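Local atomic coordinates of purine nucleoside phosphorylase (Thermus thermophilus, PDB entry 1ODI), a protein that probably cleaves purine nucleosides by phosphorolysis, with inorganic phosphate displacing the base to leave a pentose 1-phosphate. Residues A[44-49]-A[60-65]; A[89-94]-A[198-203]; A[154-159]-A[178-183]. One frame throughout, in Å; residues are numbered along the deposited sequence.

Contact 1: A[44-49]-A[60-65]. With ADN (adenosine), chain J; ADN (adenosine), chain H; SO4 (sulfate ion), chain I.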
# COMPACT_ATOMS: atom_id res chain seq x y z
N ARG A 44 -7.56 15.34 -31.72
CA ARG A 44 -6.67 14.40 -31.04
C ARG A 44 -6.74 12.98 -31.62
O ARG A 44 -6.26 12.04 -31.00
CB ARG A 44 -6.95 14.37 -29.54
CG ARG A 44 -6.43 15.59 -28.79
CD ARG A 44 -6.54 15.41 -27.29
NE ARG A 44 -5.94 16.51 -26.52
CZ ARG A 44 -4.64 16.65 -26.28
NH1 ARG A 44 -3.76 15.77 -26.74
NH2 ARG A 44 -4.22 17.68 -25.55
N GLY A 45 -7.31 12.85 -32.81
CA GLY A 45 -7.43 11.54 -33.43
C GLY A 45 -8.55 10.71 -32.83
O GLY A 45 -8.80 9.58 -33.26
N LEU A 46 -9.23 11.28 -31.84
CA LEU A 46 -10.34 10.59 -31.18
C LEU A 46 -11.57 10.60 -32.09
O LEU A 46 -12.58 11.23 -31.79
CB LEU A 46 -10.63 11.29 -29.86
CG LEU A 46 -9.49 11.22 -28.84
CD1 LEU A 46 -9.77 12.18 -27.68
CD2 LEU A 46 -9.33 9.78 -28.33
N TRP A 47 -11.46 9.87 -33.20
CA TRP A 47 -12.52 9.79 -34.20
C TRP A 47 -13.88 9.32 -33.68
O TRP A 47 -14.02 8.22 -33.13
CB TRP A 47 -12.06 8.91 -35.37
CG TRP A 47 -11.00 9.55 -36.23
CD1 TRP A 47 -10.41 10.77 -36.04
CD2 TRP A 47 -10.40 8.99 -37.41
NE1 TRP A 47 -9.49 11.01 -37.04
CE2 TRP A 47 -9.46 9.93 -37.88
CE3 TRP A 47 -10.57 7.79 -38.11
CZ2 TRP A 47 -8.69 9.71 -39.03
CZ3 TRP A 47 -9.81 7.57 -39.25
CH2 TRP A 47 -8.87 8.52 -39.70
N GLY A 48 -14.87 10.17 -33.88
CA GLY A 48 -16.21 9.86 -33.42
C GLY A 48 -17.24 9.97 -34.52
O GLY A 48 -17.24 10.94 -35.29
N TYR A 49 -18.11 8.97 -34.61
CA TYR A 49 -19.13 8.94 -35.63
C TYR A 49 -20.51 8.64 -35.06
O TYR A 49 -20.65 7.96 -34.04
CB TYR A 49 -18.82 7.86 -36.68
CG TYR A 49 -17.43 7.91 -37.30
CD1 TYR A 49 -16.31 7.51 -36.59
CD2 TYR A 49 -17.26 8.33 -38.62
CE1 TYR A 49 -15.04 7.52 -37.17
CE2 TYR A 49 -15.99 8.34 -39.22
CZ TYR A 49 -14.89 7.94 -38.49
OH TYR A 49 -13.64 7.94 -39.07
N VAL A 60 -20.19 5.76 -32.53
CA VAL A 60 -18.98 4.95 -32.45
C VAL A 60 -17.86 5.93 -32.14
O VAL A 60 -17.42 6.68 -33.00
CB VAL A 60 -18.69 4.27 -33.79
CG1 VAL A 60 -17.55 3.27 -33.63
CG2 VAL A 60 -19.95 3.59 -34.30
N GLN A 61 -17.41 5.92 -30.88
CA GLN A 61 -16.36 6.84 -30.42
C GLN A 61 -15.03 6.15 -30.17
O GLN A 61 -14.97 5.08 -29.57
CB GLN A 61 -16.82 7.54 -29.13
CG GLN A 61 -15.81 8.48 -28.52
CD GLN A 61 -15.41 9.60 -29.47
OE1 GLN A 61 -16.25 10.33 -29.98
NE2 GLN A 61 -14.11 9.73 -29.72
N THR A 62 -13.95 6.78 -30.63
CA THR A 62 -12.62 6.24 -30.42
C THR A 62 -12.20 6.62 -29.01
O THR A 62 -12.36 7.78 -28.59
CB THR A 62 -11.62 6.84 -31.41
OG1 THR A 62 -11.96 6.45 -32.75
CG2 THR A 62 -10.22 6.36 -31.09
N THR A 63 -11.65 5.66 -28.27
CA THR A 63 -11.23 5.93 -26.89
C THR A 63 -9.73 6.17 -26.76
O THR A 63 -9.29 6.89 -25.86
CB THR A 63 -11.59 4.76 -25.95
OG1 THR A 63 -10.85 3.60 -26.34
CG2 THR A 63 -13.08 4.44 -26.03
N GLY A 64 -8.96 5.57 -27.65
CA GLY A 64 -7.51 5.68 -27.57
C GLY A 64 -7.10 4.49 -26.72
O GLY A 64 -7.96 3.70 -26.34
N MET A 65 -5.82 4.35 -26.42
CA MET A 65 -5.35 3.22 -25.61
C MET A 65 -5.06 3.64 -24.16
O MET A 65 -4.44 4.68 -23.92
CB MET A 65 -4.07 2.62 -26.20
CG MET A 65 -4.17 2.18 -27.64
SD MET A 65 -2.68 1.33 -28.22
CE MET A 65 -1.54 2.76 -28.43
O5' ADN J . -5.83 17.33 -22.23
C5' ADN J . -5.12 16.40 -21.44
C4' ADN J . -3.77 16.21 -22.16
O4' ADN J . -2.96 17.44 -22.27
C3' ADN J . -2.87 15.25 -21.42
O3' ADN J . -2.23 14.48 -22.45
C2' ADN J . -1.87 16.12 -20.62
O2' ADN J . -0.49 15.75 -20.77
C1' ADN J . -2.25 17.57 -21.03
N9 ADN J . -3.04 18.38 -20.03
C8 ADN J . -3.44 19.72 -20.23
N7 ADN J . -4.13 20.25 -19.25
C5 ADN J . -4.21 19.22 -18.31
C6 ADN J . -4.83 19.11 -16.99
N6 ADN J . -5.51 20.12 -16.41
N1 ADN J . -4.71 17.91 -16.33
C2 ADN J . -4.03 16.88 -16.90
N3 ADN J . -3.41 16.86 -18.11
C4 ADN J . -3.54 18.06 -18.77
O5' ADN H . -2.65 -3.02 -28.63
C5' ADN H . -2.93 -2.72 -27.27
C4' ADN H . -4.41 -2.26 -27.27
O4' ADN H . -5.36 -3.30 -27.72
C3' ADN H . -4.89 -1.90 -25.88
O3' ADN H . -5.69 -0.71 -26.04
C2' ADN H . -5.73 -3.10 -25.37
O2' ADN H . -7.02 -2.75 -24.90
C1' ADN H . -5.68 -4.10 -26.56
N9 ADN H . -4.74 -5.28 -26.41
C8 ADN H . -4.57 -6.30 -27.36
N7 ADN H . -3.70 -7.22 -27.05
C5 ADN H . -3.24 -6.83 -25.80
C6 ADN H . -2.26 -7.39 -24.88
N6 ADN H . -1.58 -8.51 -25.15
N1 ADN H . -2.03 -6.72 -23.70
C2 ADN H . -2.71 -5.57 -23.43
N3 ADN H . -3.64 -4.95 -24.20
C4 ADN H . -3.86 -5.63 -25.38
S SO4 I . -0.29 16.98 -24.63
O1 SO4 I . -1.11 15.76 -24.74
O2 SO4 I . -1.10 18.15 -25.02
O3 SO4 I . 0.87 16.87 -25.52
O4 SO4 I . 0.18 17.16 -23.24

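Contact 2: A[89-94]-A[198-203]. With ADN (adenosine), chain H; SO4 (sulfate ion), chain G.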
# COMPACT_ATOMS: atom_id res chain seq x y z
N GLY A 89 -13.35 -3.94 -28.15
CA GLY A 89 -11.91 -3.91 -28.37
C GLY A 89 -11.25 -5.26 -28.59
O GLY A 89 -11.91 -6.25 -28.93
N THR A 90 -9.94 -5.30 -28.43
CA THR A 90 -9.19 -6.54 -28.59
C THR A 90 -8.44 -6.78 -27.29
O THR A 90 -8.32 -5.87 -26.48
CB THR A 90 -8.20 -6.45 -29.77
OG1 THR A 90 -7.23 -5.44 -29.50
CG2 THR A 90 -8.93 -6.09 -31.05
N ALA A 91 -7.93 -7.99 -27.09
CA ALA A 91 -7.19 -8.32 -25.88
C ALA A 91 -6.18 -9.44 -26.11
O ALA A 91 -6.24 -10.14 -27.12
CB ALA A 91 -8.17 -8.71 -24.76
N GLY A 92 -5.25 -9.59 -25.17
CA GLY A 92 -4.24 -10.63 -25.28
C GLY A 92 -4.54 -11.78 -24.34
O GLY A 92 -4.65 -11.56 -23.13
N ALA A 93 -4.66 -12.99 -24.88
CA ALA A 93 -4.97 -14.18 -24.08
C ALA A 93 -3.93 -14.46 -22.98
O ALA A 93 -2.72 -14.42 -23.22
CB ALA A 93 -5.10 -15.39 -24.98
N ALA A 94 -4.42 -14.75 -21.78
CA ALA A 94 -3.55 -15.02 -20.64
C ALA A 94 -3.07 -16.46 -20.63
O ALA A 94 -2.09 -16.80 -19.97
CB ALA A 94 -4.27 -14.71 -19.34
N ALA A 198 -18.68 -4.58 -22.14
CA ALA A 198 -17.46 -4.75 -22.91
C ALA A 198 -17.39 -6.10 -23.59
O ALA A 198 -17.70 -7.12 -22.99
CB ALA A 198 -16.24 -4.56 -22.00
N ILE A 199 -17.01 -6.09 -24.85
CA ILE A 199 -16.87 -7.33 -25.60
C ILE A 199 -15.53 -7.23 -26.32
O ILE A 199 -15.19 -6.20 -26.91
CB ILE A 199 -18.04 -7.55 -26.59
CG1 ILE A 199 -17.86 -8.89 -27.31
CG2 ILE A 199 -18.15 -6.39 -27.56
CD1 ILE A 199 -19.04 -9.27 -28.18
N LEU A 200 -14.77 -8.31 -26.27
CA LEU A 200 -13.45 -8.31 -26.86
C LEU A 200 -13.17 -9.44 -27.83
O LEU A 200 -13.77 -10.52 -27.76
CB LEU A 200 -12.41 -8.36 -25.74
CG LEU A 200 -12.69 -7.32 -24.66
CD1 LEU A 200 -12.44 -7.91 -23.30
CD2 LEU A 200 -11.83 -6.10 -24.91
N ALA A 201 -12.25 -9.18 -28.75
CA ALA A 201 -11.83 -10.16 -29.73
C ALA A 201 -10.35 -10.39 -29.47
O ALA A 201 -9.54 -9.47 -29.59
CB ALA A 201 -12.04 -9.62 -31.14
N VAL A 202 -9.99 -11.61 -29.08
CA VAL A 202 -8.60 -11.92 -28.81
C VAL A 202 -7.81 -11.70 -30.10
O VAL A 202 -8.14 -12.28 -31.14
CB VAL A 202 -8.44 -13.39 -28.37
CG1 VAL A 202 -6.99 -13.67 -28.05
CG2 VAL A 202 -9.34 -13.66 -27.17
N SER A 203 -6.79 -10.85 -30.03
CA SER A 203 -5.98 -10.57 -31.22
C SER A 203 -4.57 -11.15 -31.11
O SER A 203 -3.81 -11.14 -32.08
CB SER A 203 -5.90 -9.06 -31.45
OG SER A 203 -5.41 -8.40 -30.30
O5' ADN H . -2.65 -3.02 -28.63
C5' ADN H . -2.93 -2.72 -27.27
C4' ADN H . -4.41 -2.26 -27.27
O4' ADN H . -5.36 -3.30 -27.72
C3' ADN H . -4.89 -1.90 -25.88
O3' ADN H . -5.69 -0.71 -26.04
C2' ADN H . -5.73 -3.10 -25.37
O2' ADN H . -7.02 -2.75 -24.90
C1' ADN H . -5.68 -4.10 -26.56
N9 ADN H . -4.74 -5.28 -26.41
C8 ADN H . -4.57 -6.30 -27.36
N7 ADN H . -3.70 -7.22 -27.05
C5 ADN H . -3.24 -6.83 -25.80
C6 ADN H . -2.26 -7.39 -24.88
N6 ADN H . -1.58 -8.51 -25.15
N1 ADN H . -2.03 -6.72 -23.70
C2 ADN H . -2.71 -5.57 -23.43
N3 ADN H . -3.64 -4.95 -24.20
C4 ADN H . -3.86 -5.63 -25.38
S SO4 G . -8.48 -1.91 -28.64
O1 SO4 G . -8.61 -2.72 -27.41
O2 SO4 G . -9.79 -1.34 -28.98
O3 SO4 G . -8.01 -2.78 -29.74
O4 SO4 G . -7.51 -0.82 -28.43
O HOH W 1 -4.87 -5.78 -31.01

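Contact 3: A[154-159]-A[178-183]. With ADN (adenosine), chain H.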
# COMPACT_ATOMS: atom_id res chain seq x y z
N ALA A 154 -8.36 -8.36 -17.56
CA ALA A 154 -7.60 -7.53 -16.65
C ALA A 154 -7.18 -6.26 -17.37
O ALA A 154 -6.61 -6.31 -18.46
CB ALA A 154 -6.38 -8.29 -16.15
N SER A 155 -7.51 -5.11 -16.78
CA SER A 155 -7.16 -3.83 -17.37
C SER A 155 -5.83 -3.38 -16.78
O SER A 155 -5.74 -3.13 -15.58
CB SER A 155 -8.24 -2.79 -17.05
OG SER A 155 -9.48 -3.13 -17.67
N GLU A 156 -4.81 -3.29 -17.63
CA GLU A 156 -3.47 -2.90 -17.19
C GLU A 156 -3.01 -1.58 -17.81
O GLU A 156 -3.62 -1.05 -18.73
CB GLU A 156 -2.47 -3.99 -17.54
CG GLU A 156 -2.37 -4.27 -19.03
CD GLU A 156 -1.23 -5.21 -19.37
OE1 GLU A 156 -1.06 -5.55 -20.56
OE2 GLU A 156 -0.50 -5.61 -18.45
N ASP A 157 -1.90 -1.05 -17.29
CA ASP A 157 -1.33 0.20 -17.78
C ASP A 157 -0.10 -0.03 -18.65
O ASP A 157 0.10 0.67 -19.64
CB ASP A 157 -0.92 1.10 -16.61
CG ASP A 157 -2.08 1.88 -16.04
OD1 ASP A 157 -1.90 2.47 -14.96
OD2 ASP A 157 -3.17 1.91 -16.66
N ALA A 158 0.72 -1.01 -18.28
CA ALA A 158 1.96 -1.28 -19.00
C ALA A 158 1.90 -2.45 -19.96
O ALA A 158 2.02 -3.61 -19.56
CB ALA A 158 3.09 -1.50 -18.00
N PHE A 159 1.74 -2.14 -21.24
CA PHE A 159 1.65 -3.18 -22.26
C PHE A 159 2.90 -4.06 -22.25
O PHE A 159 2.79 -5.28 -22.26
CB PHE A 159 1.50 -2.55 -23.65
CG PHE A 159 1.24 -3.55 -24.74
CD1 PHE A 159 -0.06 -3.90 -25.10
CD2 PHE A 159 2.31 -4.15 -25.43
CE1 PHE A 159 -0.30 -4.83 -26.12
CE2 PHE A 159 2.07 -5.07 -26.46
CZ PHE A 159 0.76 -5.41 -26.80
N PHE A 178 -5.76 -9.83 -21.15
CA PHE A 178 -5.36 -8.51 -20.72
C PHE A 178 -5.71 -7.50 -21.77
O PHE A 178 -5.49 -7.72 -22.96
CB PHE A 178 -3.86 -8.45 -20.44
CG PHE A 178 -3.44 -9.18 -19.20
CD1 PHE A 178 -3.40 -10.57 -19.18
CD2 PHE A 178 -3.12 -8.48 -18.04
CE1 PHE A 178 -3.07 -11.26 -18.01
CE2 PHE A 178 -2.79 -9.16 -16.87
CZ PHE A 178 -2.76 -10.55 -16.85
N GLU A 179 -6.26 -6.38 -21.32
CA GLU A 179 -6.61 -5.28 -22.19
C GLU A 179 -6.38 -3.99 -21.39
O GLU A 179 -5.94 -4.06 -20.24
CB GLU A 179 -8.05 -5.44 -22.71
CG GLU A 179 -9.09 -5.67 -21.65
CD GLU A 179 -9.78 -4.40 -21.28
OE1 GLU A 179 -9.46 -3.84 -20.21
OE2 GLU A 179 -10.64 -3.95 -22.06
N MET A 180 -6.66 -2.83 -21.98
CA MET A 180 -6.37 -1.57 -21.29
C MET A 180 -7.45 -0.50 -21.19
O MET A 180 -7.12 0.69 -21.24
CB MET A 180 -5.13 -0.94 -21.94
CG MET A 180 -3.90 -1.84 -21.97
SD MET A 180 -2.57 -1.18 -23.01
CE MET A 180 -2.03 0.24 -22.03
N GLU A 181 -8.71 -0.87 -21.06
CA GLU A 181 -9.74 0.16 -20.95
C GLU A 181 -10.94 -0.20 -20.09
O GLU A 181 -11.53 0.67 -19.45
CB GLU A 181 -10.23 0.59 -22.34
CG GLU A 181 -9.23 1.37 -23.17
CD GLU A 181 -8.38 0.48 -24.05
OE1 GLU A 181 -7.26 0.89 -24.45
OE2 GLU A 181 -8.85 -0.64 -24.36
N ALA A 182 -11.30 -1.48 -20.05
CA ALA A 182 -12.49 -1.94 -19.33
C ALA A 182 -12.72 -1.47 -17.90
O ALA A 182 -13.74 -0.84 -17.62
CB ALA A 182 -12.58 -3.46 -19.41
N SER A 183 -11.79 -1.76 -16.99
CA SER A 183 -11.96 -1.37 -15.59
C SER A 183 -12.52 0.04 -15.36
O SER A 183 -13.46 0.21 -14.58
CB SER A 183 -10.63 -1.50 -14.85
OG SER A 183 -9.63 -0.73 -15.49
O5' ADN H . -2.65 -3.02 -28.63
C5' ADN H . -2.93 -2.72 -27.27
C4' ADN H . -4.41 -2.26 -27.27
O4' ADN H . -5.36 -3.30 -27.72
C3' ADN H . -4.89 -1.90 -25.88
O3' ADN H . -5.69 -0.71 -26.04
C2' ADN H . -5.73 -3.10 -25.37
O2' ADN H . -7.02 -2.75 -24.90
C1' ADN H . -5.68 -4.10 -26.56
N9 ADN H . -4.74 -5.28 -26.41
C8 ADN H . -4.57 -6.30 -27.36
N7 ADN H . -3.70 -7.22 -27.05
C5 ADN H . -3.24 -6.83 -25.80
C6 ADN H . -2.26 -7.39 -24.88
N6 ADN H . -1.58 -8.51 -25.15
N1 ADN H . -2.03 -6.72 -23.70
C2 ADN H . -2.71 -5.57 -23.43
N3 ADN H . -3.64 -4.95 -24.20
C4 ADN H . -3.86 -5.63 -25.38

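Contact 1: A[44-49]-A[60-65]
Leu46 lies along the backbone of Thr62 and Thr63, its CD2 methyl 3.6 Å from the carbonyl O of Thr62, while its own carbonyl is gripped from the other segment. Gln61 NE2 meets Leu46 O at 3.0 Å, standing above the carbonyl plane instead of on a lone pair. The bend at chi2 (59°) turns the amide back, and its second N-H goes almost straight to Thr62 O. Both acceptors lie in the plane of the amide, and Tyr40 OH bonds Gln61 OE1, which together fix its rotation. Leu46 is also the centre of an inverse gamma turn.

Thr62 makes a two-pronged grip. Its OG1, held beside its own backbone N (chi1 -65°), reaches a lone pair of Trp47 O in the carbonyl plane at 2.7 Å. Its N-H bonds that same oxygen at 2.9 Å from a tilted direction, and one acceptor thus serves two donors. The Thr62 side chain also touches Pro23 and Ala26 of helix 23-33.

Val60 forms a hydrogen-bonded antiparallel pair with Tyr49: Tyr49 N to Val60 O at 2.9 Å and Val60 N to Tyr49 O at 2.7 Å. The edge of the Tyr49 ring presents CD1 to Val60 O. Next to them, opposite Gln61, stands Gly48, where any CB would collide with Gln61 OE1.

Beyond the pairing the segments diverge. Arg44 sends NH2 straight (177°) to a sulfate whose site is completed by Gly21, Arg25, Arg87 and Thr90 of the second subunit, whereas Met65 touches the adenosine of its own subunit. The arrangement is a beta hairpin, strands 48-53 and 56-61, whose flanking loops reach two active sites, consistent with the shared sites of hexameric nucleoside phosphorylases.

Contact 2: A[89-94]-A[198-203]
Backbone hydrogen bonds carry most of the contact between Gly89, Thr90 and Ala91 and their parallel partners Leu200, Ala201 and Val202. Gly89 N bonds Ile199 O and Gly89 O takes Ala201 N at 3.0 Å; further on, Ser203 N gives a bond to Ala91 O, and the bond from Ala91 N to Ala201 O is weak. CA-H...O contacts fill the intervals, among them Thr90 CA to Ala201 O at 3.1 Å. The strand axes cross at -53°, a marked twist.

Apolar contacts are modest. Ala91 CB meets Leu200 CB, and Val202, with CG1 anti to its backbone N (chi1 -178°), lays that methyl 4.0 Å from Ala93 CB.

Polar contacts gather round Thr90 and Ser203. Thr90 binds the sulfate twice, through N to O1 at 3.1 Å and through OG1 to O3 at 2.8 Å. A water donates to Thr90 OG1 and also bonds Ser203 OG, bridging the strands. A valine in place of Thr90 would probably leave sulfate O3 short of a donor and the bridging water without its acceptor on this strand. Glycines make room nearby: a CB on Gly89 would strike sulfate O1, and one on Gly92 would strike adenosine N6. The sulfate probably marks the phosphate site.

Here, strand 84-93 has parallel strand 195-205 and antiparallel strand 175-179 as neighbours in the sheet, and Ala177 and Glu179 of the latter touch Ala91. Helix 214-234 packs against Ile199, Ala201 and Ser203.

Contact 3: A[154-159]-A[178-183]
Ser155 OG sits in the tight part of this contact, giving its proton to Glu179 OE1 at 2.6 Å and accepting Ser183 N at 2.8 Å in a nearly linear bond (177°). Glu179 OE1 is met by two further donors: Ala182 N approaches the syn lone pair of OE1, and Glu181 N comes from above the carboxylate plane. The start of helix 182-191 is thereby tied to strand 152-155, with Glu181 at the N-cap. Parallel sheet bonds continue the grip, Glu179 N to Ala154 O and Glu156 N to Glu179 O, both 2.9 Å. Ala154 CB rests over the face of the Phe178 ring in a CH-pi contact. Met180 is packed just as closely: its CG lies against Glu156 O, and the bend at chi3 (70°) turns CE to Asp157 O. The Glu156 and Phe178 side chains cross at about a right angle, with Glu156 OE2 bonded to Thr162 and OE1 near adenosine C2.

Phe159, partly exposed, forms the looser side. It meets 178-183 through Met180 alone, whose SD is 4.3 Å from CD1 at the ring edge. Its CE1 lies 3.5 Å from adenosine C6, and His5 of the second subunit meets its ring edge-to-face.

Glu179 spends its carboxylate inside the protein, OE2 making a salt bridge to Arg87. The Glu181 carboxylate faces the ribose diol while also paired with Arg87, which so links the two glutamates. Met180 N bonds adenosine O2' at 2.9 Å, consistent with a segment that helps recognise the sugar while Phe159 and Glu156 border the base.

How the contacts relate
Contact 2 is wholly buried and nearest the centre of the chain, whereas contacts 1 and 3, though mostly buried, have partly exposed residues at the boundary with the second subunit. All three share one mixed sheet. Contact 2 is the most regular, made of parallel strand pairing, and presents main-chain and hydroxyl donors to the sulfate. Contact 3 joins contact 2 in the sheet, where Gly92 O probably bonds Phe178 N, but relies on carboxylates and a helix start, facing the ribose. The centre of contact 1 lies about 18 Å from the centres of the other two; backbone pairing holds its hairpin, and side-chain bonds take over where the strands give way to loops. Met65 nevertheless packs on Glu181 of contact 3.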